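Local structure of putative glycoside hydrolase (Bacteroides thetaiotaomicron VPI-5482, 3HBZ) at residues 245-250 against 298-303; 259-264 against 269-274; 133-138 against 191-196. The protein is of unknown function but binds calcium and may take part in carbohydrate metabolism, possibly as a glycoside hydrolase. All coordinates share one frame; numbering follows the deposited sequence.

Contact 1 of 3, residues 245-250 against 298-303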
HETATM    1  N   MSE A 245       4.898   3.031  13.880  1.00 27.58           N
HETATM    2  CA  MSE A 245       4.153   2.060  14.664  1.00 25.64           C
HETATM    3  C   MSE A 245       3.119   2.871  15.439  1.00 26.16           C
HETATM    4  O   MSE A 245       3.456   3.899  16.076  1.00 24.77           O
HETATM    5  CB  MSE A 245       5.048   1.362  15.638  1.00 24.19           C
HETATM    6  CG  MSE A 245       4.391   0.154  16.266  1.00 31.78           C
HETATM    7 SE   MSE A 245       5.526  -0.575  17.577  0.75 34.05          SE
HETATM    8  CE  MSE A 245       4.548  -2.258  17.878  1.00 38.50           C
ATOM      9  N   TYR A 246       1.868   2.442  15.354  1.00 22.76           N
ATOM     10  CA  TYR A 246       0.788   3.064  16.101  1.00 25.39           C
ATOM     11  C   TYR A 246      -0.219   2.051  16.620  1.00 25.35           C
ATOM     12  O   TYR A 246      -0.395   0.969  16.067  1.00 26.92           O
ATOM     13  CB  TYR A 246       0.058   4.103  15.216  1.00 27.17           C
ATOM     14  CG  TYR A 246      -0.560   3.514  13.969  1.00 24.81           C
ATOM     15  CD1 TYR A 246       0.183   3.312  12.812  1.00 24.17           C
ATOM     16  CD2 TYR A 246      -1.905   3.119  13.950  1.00 24.54           C
ATOM     17  CE1 TYR A 246      -0.408   2.784  11.640  1.00 24.86           C
ATOM     18  CE2 TYR A 246      -2.493   2.558  12.784  1.00 26.80           C
ATOM     19  CZ  TYR A 246      -1.762   2.404  11.650  1.00 27.15           C
ATOM     20  OH  TYR A 246      -2.374   1.800  10.552  1.00 23.77           O
ATOM     21  N   GLU A 247      -0.899   2.440  17.683  1.00 24.33           N
ATOM     22  CA  GLU A 247      -1.951   1.664  18.260  1.00 24.40           C
ATOM     23  C   GLU A 247      -3.291   1.911  17.519  1.00 25.79           C
ATOM     24  O   GLU A 247      -3.688   3.055  17.303  1.00 26.80           O
ATOM     25  CB  GLU A 247      -2.116   2.070  19.724  1.00 21.96           C
ATOM     26  CG  GLU A 247      -3.179   1.225  20.418  1.00 25.41           C
ATOM     27  CD  GLU A 247      -3.265   1.484  21.926  1.00 27.07           C
ATOM     28  OE1 GLU A 247      -2.397   2.204  22.455  1.00 27.17           O
ATOM     29  OE2 GLU A 247      -4.195   0.927  22.561  1.00 27.28           O
ATOM     30  N   THR A 248      -3.972   0.828  17.143  1.00 24.69           N
ATOM     31  CA  THR A 248      -5.257   0.923  16.475  1.00 25.12           C
ATOM     32  C   THR A 248      -6.376   0.975  17.511  1.00 27.98           C
ATOM     33  O   THR A 248      -6.174   0.672  18.666  1.00 27.68           O
ATOM     34  CB  THR A 248      -5.487  -0.255  15.519  1.00 25.17           C
ATOM     35  OG1 THR A 248      -5.349  -1.472  16.233  1.00 26.57           O
ATOM     36  CG2 THR A 248      -4.476  -0.242  14.375  1.00 22.20           C
ATOM     37  N   SER A 249      -7.543   1.434  17.087  1.00 31.91           N
ATOM     38  CA  SER A 249      -8.737   1.396  17.913  1.00 31.62           C
ATOM     39  C   SER A 249      -9.925   1.446  16.976  1.00 32.56           C
ATOM     40  O   SER A 249      -9.767   1.539  15.765  1.00 32.58           O
ATOM     41  CB  SER A 249      -8.787   2.624  18.812  1.00 31.54           C
ATOM     42  OG  SER A 249      -8.848   3.781  17.983  1.00 29.91           O
ATOM     43  N   GLU A 250     -11.113   1.430  17.561  1.00 34.51           N
ATOM     44  CA  GLU A 250     -12.341   1.568  16.825  1.00 36.75           C
ATOM     45  C   GLU A 250     -12.329   2.853  16.015  1.00 35.06           C
ATOM     46  O   GLU A 250     -12.657   2.823  14.840  1.00 33.09           O
ATOM     47  CB  GLU A 250     -13.557   1.520  17.787  1.00 40.11           C
ATOM     48  CG  GLU A 250     -14.851   1.100  17.087  1.00 50.94           C
ATOM     49  CD  GLU A 250     -16.097   1.227  17.981  1.00 57.07           C
ATOM     50  OE1 GLU A 250     -15.953   1.233  19.227  1.00 62.51           O
ATOM     51  OE2 GLU A 250     -17.214   1.328  17.419  1.00 62.64           O
ATOM     52  N   LYS A 298       2.841  -4.981  26.196  1.00 32.62           N
ATOM     53  CA  LYS A 298       3.093  -6.385  25.824  1.00 32.03           C
ATOM     54  C   LYS A 298       1.838  -7.112  25.404  1.00 29.86           C
ATOM     55  O   LYS A 298       1.809  -7.751  24.352  1.00 30.92           O
ATOM     56  CB  LYS A 298       3.755  -7.165  26.984  1.00 31.40           C
ATOM     57  N   GLU A 299       0.804  -7.013  26.226  1.00 27.69           N
ATOM     58  CA  GLU A 299      -0.464  -7.673  25.948  1.00 27.04           C
ATOM     59  C   GLU A 299      -1.174  -7.093  24.698  1.00 28.43           C
ATOM     60  O   GLU A 299      -1.751  -7.853  23.922  1.00 24.57           O
ATOM     61  CB  GLU A 299      -1.391  -7.632  27.161  1.00 28.21           C
ATOM     62  CG  GLU A 299      -0.866  -8.453  28.388  1.00 32.51           C
ATOM     63  N   LYS A 300      -1.133  -5.772  24.498  1.00 27.52           N
ATOM     64  CA  LYS A 300      -1.699  -5.201  23.267  1.00 28.75           C
ATOM     65  C   LYS A 300      -0.914  -5.726  22.076  1.00 24.58           C
ATOM     66  O   LYS A 300      -1.486  -6.062  21.040  1.00 27.46           O
ATOM     67  CB  LYS A 300      -1.695  -3.671  23.328  1.00 30.13           C
ATOM     68  CG  LYS A 300      -2.717  -3.099  24.357  1.00 36.01           C
ATOM     69  CD  LYS A 300      -2.750  -1.559  24.323  1.00 40.20           C
ATOM     70  CE  LYS A 300      -3.684  -0.992  25.390  1.00 40.90           C
ATOM     71  NZ  LYS A 300      -3.958   0.437  25.127  1.00 42.01           N
ATOM     72  N   LEU A 301       0.405  -5.807  22.230  1.00 25.26           N
ATOM     73  CA  LEU A 301       1.275  -6.242  21.142  1.00 25.09           C
ATOM     74  C   LEU A 301       0.926  -7.661  20.684  1.00 27.48           C
ATOM     75  O   LEU A 301       0.692  -7.902  19.494  1.00 27.88           O
ATOM     76  CB  LEU A 301       2.718  -6.196  21.578  1.00 23.71           C
ATOM     77  CG  LEU A 301       3.804  -6.411  20.522  1.00 24.19           C
ATOM     78  CD1 LEU A 301       3.744  -5.270  19.467  1.00 22.81           C
ATOM     79  CD2 LEU A 301       5.179  -6.500  21.216  1.00 22.61           C
ATOM     80  N   THR A 302       0.859  -8.584  21.639  1.00 28.31           N
ATOM     81  CA  THR A 302       0.587  -9.979  21.334  1.00 27.96           C
ATOM     82  C   THR A 302      -0.843 -10.119  20.778  1.00 28.08           C
ATOM     83  O   THR A 302      -1.075 -10.968  19.924  1.00 26.73           O
ATOM     84  CB  THR A 302       0.844 -10.908  22.563  1.00 29.49           C
ATOM     85  OG1 THR A 302       0.100 -10.415  23.667  1.00 40.18           O
ATOM     86  CG2 THR A 302       2.350 -10.950  22.948  1.00 25.78           C
ATOM     87  N   ALA A 303      -1.776  -9.275  21.233  1.00 26.68           N
ATOM     88  CA  ALA A 303      -3.145  -9.277  20.719  1.00 27.54           C
ATOM     89  C   ALA A 303      -3.300  -8.638  19.332  1.00 28.72           C
ATOM     90  O   ALA A 303      -4.384  -8.702  18.756  1.00 28.62           O
ATOM     91  CB  ALA A 303      -4.107  -8.615  21.713  1.00 26.51           C
TER
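The end of strand 240-247 passes the short helix 298-303 with the CA atoms of E247 and K300 8.5 Å apart, so the backbones do not meet and only side chains span the gap: M245 reaches L301, and E247 reaches K300. This is helix-on-sheet packing in a β-rich domain, since the helix lies just before strand 306-313, the antiparallel neighbour of strand 240-247. M245 and E247, two residues apart, both point at the helix, whereas Y246 between them turns away and its OH bonds to F202 O and N307 ND2.

The apolar pair is buried. The selenomethionine M245 is extended, with CG anti to the backbone N (chi1 -168°), which carries CE across to L301 at about a right angle to the leucine side chain. M245 CE lies 3.5 Å from L301 CD1, tighter than usual for two carbons, so the methyls are firmly pressed together. Y306 touches M245, E247 and K300, bridging the apolar and charged halves.

The polar pair is partly exposed. Two extended chains bring the charges together, and the salt bridge is one-sided: K300 NZ stands 3.6 Å from E247 OE1 but donates to E247 OE2 at 2.6 Å, on the syn side and 20° out of the carboxylate plane.

Contact 2 of 3, residues 259-264 against 269-274. With PEG (di(hydroxyethyl)ether), chain T.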
ATOM      1  N   ASN A 259      -1.930  12.265   8.835  1.00 26.85           N
ATOM      2  CA  ASN A 259      -1.543  12.116  10.242  1.00 24.40           C
ATOM      3  C   ASN A 259      -0.472  11.091  10.555  1.00 25.58           C
ATOM      4  O   ASN A 259      -0.290  10.678  11.729  1.00 25.78           O
ATOM      5  CB  ASN A 259      -2.788  11.834  11.078  1.00 24.47           C
ATOM      6  CG  ASN A 259      -3.469  10.555  10.691  1.00 24.82           C
ATOM      7  OD1 ASN A 259      -2.943   9.752   9.925  1.00 29.58           O
ATOM      8  ND2 ASN A 259      -4.677  10.379  11.169  1.00 25.90           N
ATOM      9  N   ALA A 260       0.254  10.706   9.532  1.00 24.21           N
ATOM     10  CA  ALA A 260       1.329   9.722   9.657  1.00 27.86           C
ATOM     11  C   ALA A 260       2.350  10.079  10.744  1.00 28.66           C
ATOM     12  O   ALA A 260       2.893   9.182  11.437  1.00 30.30           O
ATOM     13  CB  ALA A 260       2.039   9.564   8.294  1.00 25.07           C
ATOM     14  N   PHE A 261       2.650  11.378  10.883  1.00 28.55           N
ATOM     15  CA  PHE A 261       3.674  11.803  11.846  1.00 28.67           C
ATOM     16  C   PHE A 261       3.093  12.524  13.050  1.00 30.82           C
ATOM     17  O   PHE A 261       3.828  12.921  13.921  1.00 32.72           O
ATOM     18  CB  PHE A 261       4.720  12.721  11.177  1.00 29.12           C
ATOM     19  CG  PHE A 261       5.490  12.055  10.063  1.00 27.07           C
ATOM     20  CD1 PHE A 261       6.223  10.904  10.319  1.00 32.90           C
ATOM     21  CD2 PHE A 261       5.467  12.568   8.773  1.00 29.88           C
ATOM     22  CE1 PHE A 261       6.960  10.283   9.315  1.00 34.41           C
ATOM     23  CE2 PHE A 261       6.179  11.965   7.752  1.00 28.47           C
ATOM     24  CZ  PHE A 261       6.931  10.789   8.028  1.00 30.89           C
ATOM     25  N   THR A 262       1.782  12.703  13.106  1.00 28.20           N
ATOM     26  CA  THR A 262       1.212  13.538  14.156  1.00 28.65           C
ATOM     27  C   THR A 262       0.109  12.859  14.959  1.00 27.82           C
ATOM     28  O   THR A 262      -0.304  13.405  15.945  1.00 31.04           O
ATOM     29  CB  THR A 262       0.614  14.826  13.548  1.00 27.72           C
ATOM     30  OG1 THR A 262      -0.369  14.454  12.570  1.00 31.78           O
ATOM     31  CG2 THR A 262       1.726  15.721  12.902  1.00 28.51           C
ATOM     32  N   SER A 263      -0.422  11.709  14.532  1.00 24.87           N
ATOM     33  CA  SER A 263      -1.514  11.087  15.280  1.00 25.23           C
ATOM     34  C   SER A 263      -1.137  10.799  16.726  1.00 24.89           C
ATOM     35  O   SER A 263      -0.086  10.260  16.980  1.00 22.89           O
ATOM     36  CB  SER A 263      -1.920   9.758  14.652  1.00 27.50           C
ATOM     37  OG  SER A 263      -2.855   9.093  15.505  1.00 25.81           O
ATOM     38  N   PRO A 264      -2.017  11.119  17.676  1.00 27.31           N
ATOM     39  CA  PRO A 264      -1.685  10.774  19.073  1.00 26.86           C
ATOM     40  C   PRO A 264      -1.589   9.261  19.289  1.00 27.60           C
ATOM     41  O   PRO A 264      -1.090   8.832  20.308  1.00 24.70           O
ATOM     42  CB  PRO A 264      -2.847  11.357  19.904  1.00 29.89           C
ATOM     43  CG  PRO A 264      -3.737  12.070  18.960  1.00 26.10           C
ATOM     44  CD  PRO A 264      -3.278  11.877  17.535  1.00 24.49           C
ATOM     45  N   ILE A 269       8.543   6.093  15.600  1.00 22.70           N
ATOM     46  CA  ILE A 269       8.856   6.541  14.253  1.00 24.61           C
ATOM     47  C   ILE A 269      10.325   6.329  13.905  1.00 26.07           C
ATOM     48  O   ILE A 269      11.192   6.669  14.701  1.00 26.70           O
ATOM     49  CB  ILE A 269       8.585   8.012  14.093  1.00 23.94           C
ATOM     50  CG1 ILE A 269       7.134   8.306  14.478  1.00 23.68           C
ATOM     51  CG2 ILE A 269       8.842   8.411  12.626  1.00 24.09           C
ATOM     52  CD1 ILE A 269       6.739   9.836  14.402  1.00 19.87           C
ATOM     53  N   ALA A 270      10.598   5.752  12.733  1.00 26.16           N
ATOM     54  CA  ALA A 270      11.953   5.703  12.145  1.00 22.16           C
ATOM     55  C   ALA A 270      11.916   6.554  10.857  1.00 24.36           C
ATOM     56  O   ALA A 270      10.908   6.553  10.129  1.00 27.63           O
ATOM     57  CB  ALA A 270      12.331   4.272  11.824  1.00 22.37           C
ATOM     58  N   ARG A 271      12.957   7.338  10.596  1.00 25.76           N
ATOM     59  CA  ARG A 271      12.960   8.235   9.408  1.00 22.60           C
ATOM     60  C   ARG A 271      14.364   8.640   9.002  1.00 26.12           C
ATOM     61  O   ARG A 271      15.194   8.997   9.842  1.00 24.50           O
ATOM     62  CB  ARG A 271      12.173   9.494   9.697  1.00 26.08           C
ATOM     63  CG  ARG A 271      11.900  10.330   8.490  1.00 22.91           C
ATOM     64  CD  ARG A 271      10.922  11.418   8.822  1.00 29.39           C
ATOM     65  NE  ARG A 271      10.415  12.041   7.606  1.00 25.27           N
ATOM     66  CZ  ARG A 271       9.819  13.225   7.549  1.00 36.14           C
ATOM     67  NH1 ARG A 271       9.623  13.948   8.640  1.00 34.07           N
ATOM     68  NH2 ARG A 271       9.386  13.673   6.383  1.00 32.79           N
ATOM     69  N   ILE A 272      14.637   8.590   7.705  1.00 25.99           N
ATOM     70  CA  ILE A 272      15.964   8.954   7.206  1.00 26.55           C
ATOM     71  C   ILE A 272      16.193  10.450   7.481  1.00 24.60           C
ATOM     72  O   ILE A 272      15.298  11.281   7.264  1.00 24.08           O
ATOM     73  CB  ILE A 272      16.129   8.594   5.691  1.00 24.80           C
ATOM     74  CG1 ILE A 272      17.624   8.656   5.283  1.00 28.51           C
ATOM     75  CG2 ILE A 272      15.216   9.493   4.822  1.00 22.14           C
ATOM     76  CD1 ILE A 272      18.020   7.715   4.037  1.00 21.92           C
ATOM     77  N   ASP A 273      17.392  10.776   7.958  1.00 24.43           N
ATOM     78  CA  ASP A 273      17.786  12.168   8.183  1.00 25.65           C
ATOM     79  C   ASP A 273      19.030  12.600   7.402  1.00 24.19           C
ATOM     80  O   ASP A 273      19.433  13.746   7.521  1.00 26.33           O
ATOM     81  CB  ASP A 273      18.018  12.448   9.688  1.00 24.87           C
ATOM     82  CG  ASP A 273      19.219  11.678  10.265  1.00 31.88           C
ATOM     83  OD1 ASP A 273      19.842  10.828   9.561  1.00 38.99           O
ATOM     84  OD2 ASP A 273      19.560  11.920  11.437  1.00 43.83           O
ATOM     85  N   ASP A 274      19.653  11.713   6.627  1.00 24.61           N
ATOM     86  CA  ASP A 274      20.860  12.080   5.859  1.00 25.08           C
ATOM     87  C   ASP A 274      20.759  11.606   4.407  1.00 24.81           C
ATOM     88  O   ASP A 274      21.763  11.287   3.800  1.00 22.44           O
ATOM     89  CB  ASP A 274      22.118  11.517   6.539  1.00 26.11           C
ATOM     90  CG  ASP A 274      22.124   9.991   6.600  1.00 30.31           C
ATOM     91  OD1 ASP A 274      21.165   9.353   6.117  1.00 30.20           O
ATOM     92  OD2 ASP A 274      23.124   9.418   7.075  1.00 30.95           O
TER
HETATM   93  C1  PEG T  19       9.035  13.249  12.229  1.00 79.80           C
HETATM   94  O1  PEG T  19      10.422  13.472  11.870  1.00 75.94           O
HETATM   95  C2  PEG T  19       8.267  14.540  12.559  1.00 85.45           C
HETATM   96  O2  PEG T  19       7.467  14.384  13.748  1.00 87.34           O
HETATM   97  C3  PEG T  19       6.776  15.577  14.159  1.00 83.66           C
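In the long loop between the antiparallel strands 240-247 and 266-271, F261 folds back onto the second strand and meets R271 and I269 in a surface cation-pi cluster. No hydrogen bond crosses between the segments, so the contact rests on the phenyl ring.

The R271 guanidinium lies flat over one face of that ring. Centres are 4.3 Å apart and planes 23° from parallel, and R271 CZ sits 34° off the ring normal. On the arginine side of the stack, F261 CZ stands over the middle of the guanidinium, 3.7 Å above its plane. R271 leaves the strand with CG anti to the backbone N (chi1 -169°) and stays extended to NE, which sets the flat group across the phenyl. Its NH2 makes a salt bridge to D240, which helps hold the group's rotation. A diethylene glycol, probably from the crystallisation liquor, meets the guanidinium at its edge through a weak bond, R271 NH1 to O1 of the glycol, 3.4 Å.

I269 CG2 comes instead to the ring edge, near the plane, 4.2 Å from F261 CE1. Y242 of strand 240-247 also meets the phenyl. Within the loop, S263 N and T262 N both bond to N259 O, closing the turn in which F261 lies.

I269 and R271 point at the loop and A270 between them away, the two-residue repeat of a regular strand: a long β-hairpin connection folds back over its own second strand, closed by an off-centre arginine-aromatic cation-pi stack.

Contact 3 of 3, residues 133-138 against 191-196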
ATOM      1  N   TYR A 133      -2.877   7.049 -10.253  1.00 21.15           N
ATOM      2  CA  TYR A 133      -2.237   7.552 -11.472  1.00 23.35           C
ATOM      3  C   TYR A 133      -2.936   7.137 -12.780  1.00 22.79           C
ATOM      4  O   TYR A 133      -2.956   7.892 -13.770  1.00 23.92           O
ATOM      5  CB  TYR A 133      -0.751   7.174 -11.509  1.00 19.99           C
ATOM      6  CG  TYR A 133       0.066   7.965 -12.550  1.00 20.84           C
ATOM      7  CD1 TYR A 133       0.352   9.289 -12.353  1.00 20.79           C
ATOM      8  CD2 TYR A 133       0.575   7.355 -13.680  1.00 22.49           C
ATOM      9  CE1 TYR A 133       1.089  10.056 -13.314  1.00 24.70           C
ATOM     10  CE2 TYR A 133       1.354   8.070 -14.620  1.00 21.24           C
ATOM     11  CZ  TYR A 133       1.589   9.423 -14.443  1.00 24.10           C
ATOM     12  OH  TYR A 133       2.312  10.137 -15.380  1.00 21.64           O
ATOM     13  N   ALA A 134      -3.468   5.930 -12.794  1.00 23.99           N
ATOM     14  CA  ALA A 134      -4.216   5.430 -13.943  1.00 22.19           C
ATOM     15  C   ALA A 134      -5.360   6.365 -14.315  1.00 23.32           C
ATOM     16  O   ALA A 134      -5.696   6.521 -15.503  1.00 26.10           O
ATOM     17  CB  ALA A 134      -4.769   3.996 -13.647  1.00 23.22           C
HETATM   18  N   MSE A 135      -5.913   7.032 -13.301  1.00 22.92           N
HETATM   19  CA  MSE A 135      -7.041   7.934 -13.484  1.00 24.93           C
HETATM   20  C   MSE A 135      -6.661   9.237 -14.173  1.00 25.49           C
HETATM   21  O   MSE A 135      -7.549   9.925 -14.640  1.00 26.98           O
HETATM   22  CB  MSE A 135      -7.748   8.236 -12.142  1.00 22.28           C
HETATM   23  CG  MSE A 135      -8.401   7.022 -11.534  1.00 25.34           C
HETATM   24 SE   MSE A 135      -9.083   7.457  -9.743  0.75 23.65          SE
HETATM   25  CE  MSE A 135     -10.398   8.746 -10.176  1.00 26.73           C
ATOM     26  N   THR A 136      -5.362   9.539 -14.301  1.00 24.99           N
ATOM     27  CA  THR A 136      -4.908  10.771 -15.003  1.00 23.06           C
ATOM     28  C   THR A 136      -4.948  10.602 -16.506  1.00 23.93           C
ATOM     29  O   THR A 136      -4.788  11.572 -17.252  1.00 23.97           O
ATOM     30  CB  THR A 136      -3.452  11.110 -14.660  1.00 24.99           C
ATOM     31  OG1 THR A 136      -2.597  10.084 -15.183  1.00 24.11           O
ATOM     32  CG2 THR A 136      -3.250  11.245 -13.107  1.00 22.20           C
ATOM     33  N   GLY A 137      -5.054   9.347 -16.954  1.00 25.00           N
ATOM     34  CA  GLY A 137      -5.009   9.033 -18.386  1.00 24.61           C
ATOM     35  C   GLY A 137      -3.617   9.034 -19.011  1.00 24.30           C
ATOM     36  O   GLY A 137      -3.495   8.823 -20.222  1.00 23.52           O
ATOM     37  N   VAL A 138      -2.569   9.308 -18.223  1.00 24.19           N
ATOM     38  CA  VAL A 138      -1.212   9.438 -18.796  1.00 22.51           C
ATOM     39  C   VAL A 138      -0.493   8.103 -19.143  1.00 23.98           C
ATOM     40  O   VAL A 138       0.055   8.001 -20.199  1.00 21.07           O
ATOM     41  CB  VAL A 138      -0.296  10.257 -17.875  1.00 26.50           C
ATOM     42  CG1 VAL A 138       1.196  10.266 -18.416  1.00 18.54           C
ATOM     43  CG2 VAL A 138      -0.902  11.708 -17.647  1.00 24.36           C
ATOM     44  N   ASN A 191     -10.826   7.722  -2.837  1.00 30.00           N
ATOM     45  CA  ASN A 191     -10.310   9.030  -2.452  1.00 28.24           C
ATOM     46  C   ASN A 191      -9.186   9.607  -3.341  1.00 25.31           C
ATOM     47  O   ASN A 191      -8.621  10.665  -3.057  1.00 28.51           O
ATOM     48  CB  ASN A 191      -9.821   8.949  -1.008  1.00 32.06           C
ATOM     49  CG  ASN A 191     -10.934   9.259   0.001  1.00 36.88           C
ATOM     50  OD1 ASN A 191     -11.729  10.175  -0.190  1.00 44.39           O
ATOM     51  ND2 ASN A 191     -10.944   8.536   1.089  1.00 55.02           N
ATOM     52  N   ALA A 192      -8.816   8.878  -4.393  1.00 26.02           N
ATOM     53  CA  ALA A 192      -7.578   9.150  -5.097  1.00 23.20           C
ATOM     54  C   ALA A 192      -7.485  10.588  -5.614  1.00 27.30           C
ATOM     55  O   ALA A 192      -6.424  11.186  -5.626  1.00 29.90           O
ATOM     56  CB  ALA A 192      -7.411   8.181  -6.280  1.00 22.33           C
HETATM   57  N   MSE A 193      -8.608  11.132  -6.050  1.00 26.69           N
HETATM   58  CA  MSE A 193      -8.620  12.444  -6.629  1.00 28.91           C
HETATM   59  C   MSE A 193      -9.633  13.359  -5.957  1.00 34.61           C
HETATM   60  O   MSE A 193     -10.113  14.283  -6.574  1.00 42.16           O
HETATM   61  CB  MSE A 193      -8.918  12.290  -8.122  1.00 29.06           C
HETATM   62  CG  MSE A 193      -7.749  11.811  -8.861  1.00 28.17           C
HETATM   63 SE   MSE A 193      -7.955  12.029 -10.774  0.75 28.87          SE
HETATM   64  CE  MSE A 193      -6.232  12.449 -11.209  1.00 35.96           C
ATOM     65  N   SER A 194     -10.009  13.065  -4.724  1.00 35.28           N
ATOM     66  CA  SER A 194     -10.959  13.912  -3.973  1.00 31.86           C
ATOM     67  C   SER A 194     -10.314  14.241  -2.655  1.00 31.57           C
ATOM     68  O   SER A 194     -10.309  15.362  -2.280  1.00 32.13           O
ATOM     69  CB  SER A 194     -12.296  13.190  -3.775  1.00 31.60           C
ATOM     70  OG  SER A 194     -12.053  11.905  -3.270  1.00 41.88           O
ATOM     71  N   ASN A 195      -9.686  13.252  -1.992  1.00 31.83           N
ATOM     72  CA  ASN A 195      -8.907  13.470  -0.754  1.00 29.46           C
ATOM     73  C   ASN A 195      -7.633  12.583  -0.788  1.00 26.44           C
ATOM     74  O   ASN A 195      -7.574  11.573  -0.098  1.00 28.87           O
ATOM     75  CB  ASN A 195      -9.739  13.066   0.479  1.00 30.68           C
ATOM     76  CG  ASN A 195     -10.854  14.054   0.808  1.00 41.59           C
ATOM     77  OD1 ASN A 195     -10.600  15.086   1.398  1.00 54.57           O
ATOM     78  ND2 ASN A 195     -12.092  13.703   0.480  1.00 33.43           N
ATOM     79  N   PRO A 196      -6.639  12.919  -1.631  1.00 26.37           N
ATOM     80  CA  PRO A 196      -5.566  11.959  -1.916  1.00 28.64           C
ATOM     81  C   PRO A 196      -4.755  11.542  -0.688  1.00 27.93           C
ATOM     82  O   PRO A 196      -4.233  10.416  -0.615  1.00 29.30           O
ATOM     83  CB  PRO A 196      -4.696  12.684  -2.949  1.00 29.68           C
ATOM     84  CG  PRO A 196      -5.072  14.112  -2.852  1.00 32.04           C
ATOM     85  CD  PRO A 196      -6.548  14.099  -2.495  1.00 30.31           C
TER
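M135 and M193, both selenomethionines, run past each other in opposite directions where the turn after helix 130-134 faces the 191-196 loop, their CA atoms 8.4 Å apart.

The contacts across the gap are apolar, and no hydrogen bond joins the segments. M135 SE rests 3.9 Å from A192 CB, while M193 SE comes 4.0 Å from M135 CB. Each selenium therefore lies against the inner part of the facing segment, as expected when two long chains overlap along their length. M135 bends at its last torsion (chi3 64°), which curls its CE back to 4.1 Å from M193 SE. Beyond the selenium, M193 CE reaches T136 CG2 at 3.7 Å, the two side chains crossing at about a right angle. M135 and M193 also touch crystal neighbours, so lattice packing may influence their conformations.

Within 133-138, hydrogen bonds hold T136 in place. T136 OG1 donates to Y133 O at 2.6 Å, in the carbonyl plane, and accepts V138 N at 3.1 Å with an N-H...O angle of 165°; the second bond defines an ST turn. It overlaps the type I turn from A134 to G137, at whose end G137 leaves helical geometry with positive phi. Gripped in this way, OG1 also stands over one face of the Y133 ring, and CG2 remains directed at M193.

Among its neighbours, Y133 OH bonds to S165 O of strand 158-165, and N191 touches K198 and A199 of helix 196-199; the selenomethionines thus join the turn after helix 130-134 to the loop between strand 185-187 and helix 196-199.

How the contacts relate
All three contacts fall within the putative carbohydrate metabolism domain. Contact 3 closes first along the chain; contact 1 follows, and contact 2 is nested inside the loop that contact 1 closes. Contact 1 uses strand 240-247 and contact 2 strand 266-271, antiparallel neighbours that follow each other in the chain: the contact centres lie about 18 Å apart and the nearest atoms about 5 Å, without touching. Contact 3 is remote, its centre about 32 Å from that of contact 1, on the opposite side of the chain's centre, and about 25 Å from that of contact 2. Since all lie away from the calcium and sodium sites, they describe how loops and short helices pack around the β-framework, not the metal-binding regions.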